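PDB 3RMQ: uncharacterized protein, which is of unknown function but binds a zinc ion and belongs to a zinc-finger family. Local coordinates for residues K15-D20 and G57-C62; W9-G14 and R46-A51. The protein carries 1 engineered substitution. All blocks are in the same frame, centred on the assembly; numbering follows the deposited sequence.

Contact 1 of 2, residues K15-D20 and G57-C62. With ZN (zinc ion), chain B.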
loop_
_atom_site.group_PDB
_atom_site.type_symbol
_atom_site.label_atom_id
_atom_site.label_comp_id
_atom_site.label_asym_id
_atom_site.label_seq_id
_atom_site.Cartn_x
_atom_site.Cartn_y
_atom_site.Cartn_z
ATOM N N LYS A 15 8.188 4.350 -1.024
ATOM C CA LYS A 15 6.839 4.309 -1.590
ATOM C C LYS A 15 5.905 5.146 -0.770
ATOM O O LYS A 15 6.187 5.449 0.383
ATOM C CB LYS A 15 6.274 2.874 -1.565
ATOM C CG LYS A 15 7.209 1.757 -2.145
ATOM C CD LYS A 15 6.526 0.386 -1.937
ATOM C CE LYS A 15 7.444 -0.805 -2.237
ATOM N NZ LYS A 15 8.075 -1.337 -0.986
ATOM N N ARG A 16 4.744 5.460 -1.328
ATOM C CA ARG A 16 3.740 6.145 -0.547
ATOM C C ARG A 16 2.815 5.070 0.059
ATOM O O ARG A 16 2.061 4.430 -0.678
ATOM C CB ARG A 16 2.946 7.135 -1.417
ATOM C CG ARG A 16 2.289 8.178 -0.529
ATOM C CD ARG A 16 1.354 9.122 -1.279
ATOM N NE ARG A 16 2.109 9.965 -2.203
ATOM C CZ ARG A 16 1.588 10.968 -2.929
ATOM N NH1 ARG A 16 0.276 11.239 -2.857
ATOM N NH2 ARG A 16 2.383 11.703 -3.725
ATOM N N HIS A 17 2.958 4.807 1.371
ATOM C CA HIS A 17 2.208 3.725 2.015
ATOM C C HIS A 17 0.957 4.298 2.635
ATOM O O HIS A 17 0.779 5.532 2.634
ATOM C CB HIS A 17 3.047 3.047 3.115
ATOM C CG HIS A 17 4.239 2.306 2.595
ATOM N ND1 HIS A 17 4.167 1.026 2.069
ATOM C CD2 HIS A 17 5.542 2.675 2.516
ATOM C CE1 HIS A 17 5.385 0.624 1.739
ATOM N NE2 HIS A 17 6.234 1.619 1.983
ATOM N N VAL A 18 0.115 3.417 3.177
ATOM C CA VAL A 18 -1.115 3.819 3.866
ATOM C C VAL A 18 -0.931 3.296 5.258
ATOM O O VAL A 18 -0.359 2.178 5.443
ATOM C CB VAL A 18 -2.389 3.205 3.233
ATOM C CG1 VAL A 18 -3.619 3.511 4.085
ATOM C CG2 VAL A 18 -2.579 3.766 1.824
ATOM N N TYR A 19 -1.371 4.057 6.253
ATOM C CA TYR A 19 -1.354 3.504 7.610
ATOM C C TYR A 19 -2.717 3.671 8.303
ATOM O O TYR A 19 -3.537 4.534 7.925
ATOM C CB TYR A 19 -0.206 4.113 8.451
ATOM C CG TYR A 19 -0.383 5.546 8.821
ATOM C CD1 TYR A 19 -0.113 6.569 7.905
ATOM C CD2 TYR A 19 -0.827 5.906 10.090
ATOM C CE1 TYR A 19 -0.312 7.903 8.237
ATOM C CE2 TYR A 19 -1.031 7.237 10.434
ATOM C CZ TYR A 19 -0.761 8.230 9.506
ATOM O OH TYR A 19 -0.953 9.547 9.853
ATOM N N ASP A 20 -2.942 2.826 9.304
ATOM C CA ASP A 20 -4.168 2.844 10.124
ATOM C C ASP A 20 -3.920 3.853 11.267
ATOM O O ASP A 20 -3.037 3.632 12.141
ATOM C CB ASP A 20 -4.372 1.436 10.677
ATOM C CG ASP A 20 -5.707 1.255 11.372
ATOM O OD1 ASP A 20 -6.265 2.279 11.847
ATOM O OD2 ASP A 20 -6.200 0.092 11.451
ATOM N N GLY A 57 6.441 6.577 -5.848
ATOM C CA GLY A 57 5.213 5.993 -6.341
ATOM C C GLY A 57 4.376 5.426 -5.198
ATOM O O GLY A 57 4.928 5.064 -4.155
ATOM N N GLU A 58 3.052 5.348 -5.380
ATOM C CA GLU A 58 2.231 4.690 -4.357
ATOM C C GLU A 58 2.596 3.205 -4.175
ATOM O O GLU A 58 2.931 2.508 -5.130
ATOM C CB GLU A 58 0.748 4.805 -4.704
ATOM C CG GLU A 58 0.199 6.177 -4.472
ATOM C CD GLU A 58 0.538 7.177 -5.578
ATOM O OE1 GLU A 58 0.628 6.754 -6.759
ATOM O OE2 GLU A 58 0.725 8.387 -5.248
ATOM N N CYS A 59 2.509 2.724 -2.948
ATOM C CA CYS A 59 2.702 1.308 -2.625
ATOM C C CYS A 59 1.519 0.535 -3.212
ATOM O O CYS A 59 0.367 0.784 -2.847
ATOM C CB CYS A 59 2.735 1.109 -1.083
ATOM S SG CYS A 59 2.772 -0.687 -0.637
ATOM N N PRO A 60 1.763 -0.368 -4.185
ATOM C CA PRO A 60 0.602 -1.058 -4.782
ATOM C C PRO A 60 -0.175 -1.861 -3.751
ATOM O O PRO A 60 -1.404 -1.947 -3.815
ATOM C CB PRO A 60 1.249 -2.021 -5.806
ATOM C CG PRO A 60 2.546 -1.324 -6.179
ATOM C CD PRO A 60 3.026 -0.714 -4.855
ATOM N N VAL A 61 0.528 -2.477 -2.798
ATOM C CA VAL A 61 -0.163 -3.344 -1.837
ATOM C C VAL A 61 -1.066 -2.529 -0.898
ATOM O O VAL A 61 -2.243 -2.860 -0.680
ATOM C CB VAL A 61 0.873 -4.145 -1.022
ATOM C CG1 VAL A 61 0.175 -4.945 0.042
ATOM C CG2 VAL A 61 1.661 -5.076 -2.008
ATOM N N CYS A 62 -0.515 -1.458 -0.353
ATOM C CA CYS A 62 -1.301 -0.559 0.496
ATOM C C CYS A 62 -2.522 0.014 -0.253
ATOM O O CYS A 62 -3.593 0.175 0.344
ATOM C CB CYS A 62 -0.443 0.630 0.983
ATOM S SG CYS A 62 0.587 0.262 2.382
HETATM ZN ZN ZN B . 2.662 -0.348 1.690
#
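His-17 of strand 15-20 meets Cys-59 and Cys-62 in a zinc-binding contact near the chain centre, where the strand passes the start of helix 60-69. The zinc ion is held by His-17 ND1 at 2.1 Å, with Cys-59 SG, Cys-62 SG and Cys-36 as the other ligands. Cys-59 SG stands anti to its backbone N (chi1 173°), which turns the sulfur to the zinc. The Cys-62 sulfur sits at the imidazole edge, in plane.

The sulfurs of Cys-59 and Cys-62 also accept backbone N-H groups. Val-18 N reaches Cys-62 SG at 3.3 Å. Cys-62 N reaches Cys-59 SG at 3.4 Å, nearly straight (173°), so Cys-59 is both metal ligand and helix N-cap. These bonds probably temper the negative charge on sulfur.

A single beta bridge joins Arg-16 and Glu-58: Arg-16 N donates to Gly-57 O (2.9 Å), and Cys-59 N to Arg-16 O (2.9 Å). Beside it, Glu-58 OE2 lies over the centre of one face of the Arg-16 guanidinium, a long ion pair with no N-H aimed at the oxygen; Arg-16 NH2 bonds Trp-54 O. This is a zinc site of three cysteines and one histidine, its CxxC pair at a helix N-terminus.

Contact 2 of 2, residues W9-G14 and R46-A51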
loop_
_atom_site.group_PDB
_atom_site.type_symbol
_atom_site.label_atom_id
_atom_site.label_comp_id
_atom_site.label_asym_id
_atom_site.label_seq_id
_atom_site.Cartn_x
_atom_site.Cartn_y
_atom_site.Cartn_z
ATOM N N TRP A 9 -2.198 8.517 4.119
ATOM C CA TRP A 9 -1.003 8.187 3.362
ATOM C C TRP A 9 0.237 8.715 4.067
ATOM O O TRP A 9 0.170 9.776 4.730
ATOM C CB TRP A 9 -1.106 8.806 1.928
ATOM C CG TRP A 9 -2.209 8.177 1.133
ATOM C CD1 TRP A 9 -3.554 8.519 1.141
ATOM C CD2 TRP A 9 -2.080 7.065 0.222
ATOM N NE1 TRP A 9 -4.248 7.666 0.281
ATOM C CE2 TRP A 9 -3.367 6.797 -0.307
ATOM C CE3 TRP A 9 -0.986 6.278 -0.208
ATOM C CZ2 TRP A 9 -3.609 5.742 -1.237
ATOM C CZ3 TRP A 9 -1.229 5.224 -1.165
ATOM C CH2 TRP A 9 -2.524 4.985 -1.649
ATOM N N GLN A 10 1.362 8.011 3.894
ATOM C CA GLN A 10 2.648 8.507 4.376
ATOM C C GLN A 10 3.777 7.915 3.540
ATOM O O GLN A 10 3.852 6.686 3.392
ATOM C CB GLN A 10 2.843 8.126 5.865
ATOM C CG GLN A 10 4.259 8.427 6.416
ATOM C CD GLN A 10 4.585 9.914 6.370
ATOM O OE1 GLN A 10 3.810 10.726 6.877
ATOM N NE2 GLN A 10 5.715 10.283 5.734
ATOM N N GLN A 11 4.629 8.774 2.996
ATOM C CA GLN A 11 5.765 8.284 2.179
ATOM C C GLN A 11 6.841 7.764 3.128
ATOM O O GLN A 11 7.169 8.413 4.161
ATOM C CB GLN A 11 6.359 9.400 1.333
ATOM C CG GLN A 11 7.531 8.889 0.426
ATOM C CD GLN A 11 7.991 9.941 -0.522
ATOM O OE1 GLN A 11 7.356 10.174 -1.564
ATOM N NE2 GLN A 11 9.073 10.639 -0.165
ATOM N N ALA A 12 7.404 6.595 2.809
ATOM C CA ALA A 12 8.515 6.062 3.596
ATOM C C ALA A 12 9.133 4.896 2.862
ATOM O O ALA A 12 8.438 4.126 2.199
ATOM C CB ALA A 12 8.011 5.595 4.992
ATOM N N ASP A 13 10.453 4.822 2.941
ATOM C CA ASP A 13 11.188 3.720 2.347
ATOM C C ASP A 13 10.862 3.541 0.886
ATOM O O ASP A 13 10.731 2.406 0.397
ATOM C CB ASP A 13 10.909 2.413 3.076
ATOM C CG ASP A 13 12.016 1.380 2.808
ATOM O OD1 ASP A 13 13.141 1.791 2.405
ATOM O OD2 ASP A 13 11.767 0.171 2.983
ATOM N N GLY A 14 10.760 4.654 0.170
ATOM C CA GLY A 14 10.639 4.611 -1.264
ATOM C C GLY A 14 9.236 4.425 -1.843
ATOM O O GLY A 14 9.126 4.335 -3.059
ATOM N N ARG A 46 14.781 11.720 2.546
ATOM C CA ARG A 46 14.033 11.119 1.431
ATOM C C ARG A 46 12.794 11.944 1.053
ATOM O O ARG A 46 11.936 11.525 0.218
ATOM C CB ARG A 46 13.553 9.731 1.862
ATOM C CG ARG A 46 14.769 8.765 1.981
ATOM C CD ARG A 46 14.404 7.441 2.631
ATOM N NE ARG A 46 15.457 6.421 2.474
ATOM C CZ ARG A 46 15.393 5.215 3.044
ATOM N NH1 ARG A 46 14.340 4.893 3.786
ATOM N NH2 ARG A 46 16.371 4.328 2.871
ATOM N N GLY A 47 12.678 13.101 1.686
ATOM C CA GLY A 47 11.528 13.993 1.459
ATOM C C GLY A 47 10.249 13.507 2.147
ATOM O O GLY A 47 9.134 14.041 1.907
ATOM N N ASP A 48 10.382 12.552 3.070
ATOM C CA ASP A 48 9.191 11.908 3.634
ATOM C C ASP A 48 8.386 12.812 4.572
ATOM O O ASP A 48 7.191 12.538 4.806
ATOM C CB ASP A 48 9.511 10.630 4.419
ATOM C CG ASP A 48 10.257 9.577 3.605
ATOM O OD1 ASP A 48 10.164 9.566 2.357
ATOM O OD2 ASP A 48 10.932 8.731 4.271
ATOM N N LEU A 49 8.998 13.858 5.134
ATOM C CA LEU A 49 8.227 14.691 6.097
ATOM C C LEU A 49 7.707 16.010 5.486
ATOM O O LEU A 49 7.234 16.889 6.197
ATOM C CB LEU A 49 9.042 14.987 7.364
ATOM C CG LEU A 49 9.312 13.801 8.324
ATOM C CD1 LEU A 49 8.068 13.037 8.701
ATOM C CD2 LEU A 49 10.290 12.853 7.769
ATOM N N THR A 50 7.764 16.137 4.162
ATOM C CA THR A 50 7.097 17.270 3.495
ATOM C C THR A 50 6.211 16.697 2.420
ATOM O O THR A 50 6.715 16.271 1.405
ATOM C CB THR A 50 8.136 18.207 2.881
ATOM O OG1 THR A 50 8.973 18.695 3.931
ATOM C CG2 THR A 50 7.461 19.388 2.157
ATOM N N ALA A 51 4.884 16.698 2.623
ATOM C CA ALA A 51 4.029 15.949 1.707
ATOM C C ALA A 51 4.052 16.581 0.305
ATOM O O ALA A 51 3.812 15.885 -0.690
ATOM C CB ALA A 51 2.608 15.869 2.239
HETATM O O HOH W 1 11.995 6.415 4.650
HETATM O O HOH W 2 10.944 7.494 0.699
#
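Gln-10 and Gln-11, at the end of strand 7-12, hold the loop around Asp-48 through their side-chain amides. The strand is one arm of the beta hairpin formed with strand 15-20. The loop lies between strand 39-40 and helix 60-69 and makes a type I beta turn from Gly-47 to Thr-50.

The tight part is buried. Gln-11 has CG anti to its backbone N (chi1 -178°), and the extended chain beyond it carries NE2 across to Asp-48 OD1. The amide donates there at 2.9 Å, meeting the oxygen nearly in line with its C-O bond. The acceptor lies in the amide plane, while the carboxylate plane is turned 85° from it. Gln-10 bends at chi2 (62°) and uses NE2 twice. One bond goes to Asp-48 O at 2.9 Å, the other to Gln-11 O at 2.8 Å, and both acceptors lie in the plane of its amide. Asp-48 CB and CG pack close against Gln-11 O. Outside the two segments, Gln-11 OE1 accepts from Asp-56 N, Asp-48 OD2 from Gln-43 N, and Asp-48 O from Trp-54 NE1.

The other side is exposed and looser. Asp-13 and Arg-46 lie side by side in a long ion pair, with no N-H aimed at the carboxylate. Two waters link this side to the Asp-48 carboxylate. One accepts from Gly-14 N and donates to Asp-48 OD1. The other lies in the guanidinium plane, at its edge: it accepts from Asp-13 N and from Arg-46 NH1 (2.9 Å) and donates to Asp-48 OD2 at 2.6 Å.

How the contacts relate
Contact 1 is central, about 3 Å from the centre of the chain; contact 2 is more peripheral, about 13 Å away, both measured centre to centre. Each is only partly buried. They use the two strands of one antiparallel hairpin. Strand 15-20 faces the zinc ion and helix 60-69; strand 7-12 contacts the loop 46-51. The strands meet through His-17 O and Gln-10 N, 2.8 Å apart, a probable hydrogen bond, and Trp-9 packs on Arg-16. Chemistry follows place. Contact 1 depends on metal coordination and backbone bonds, while contact 2 has no metal and relies on side-chain amides, a carboxylate and bridging waters. Each has a long ion pair away from its buried part.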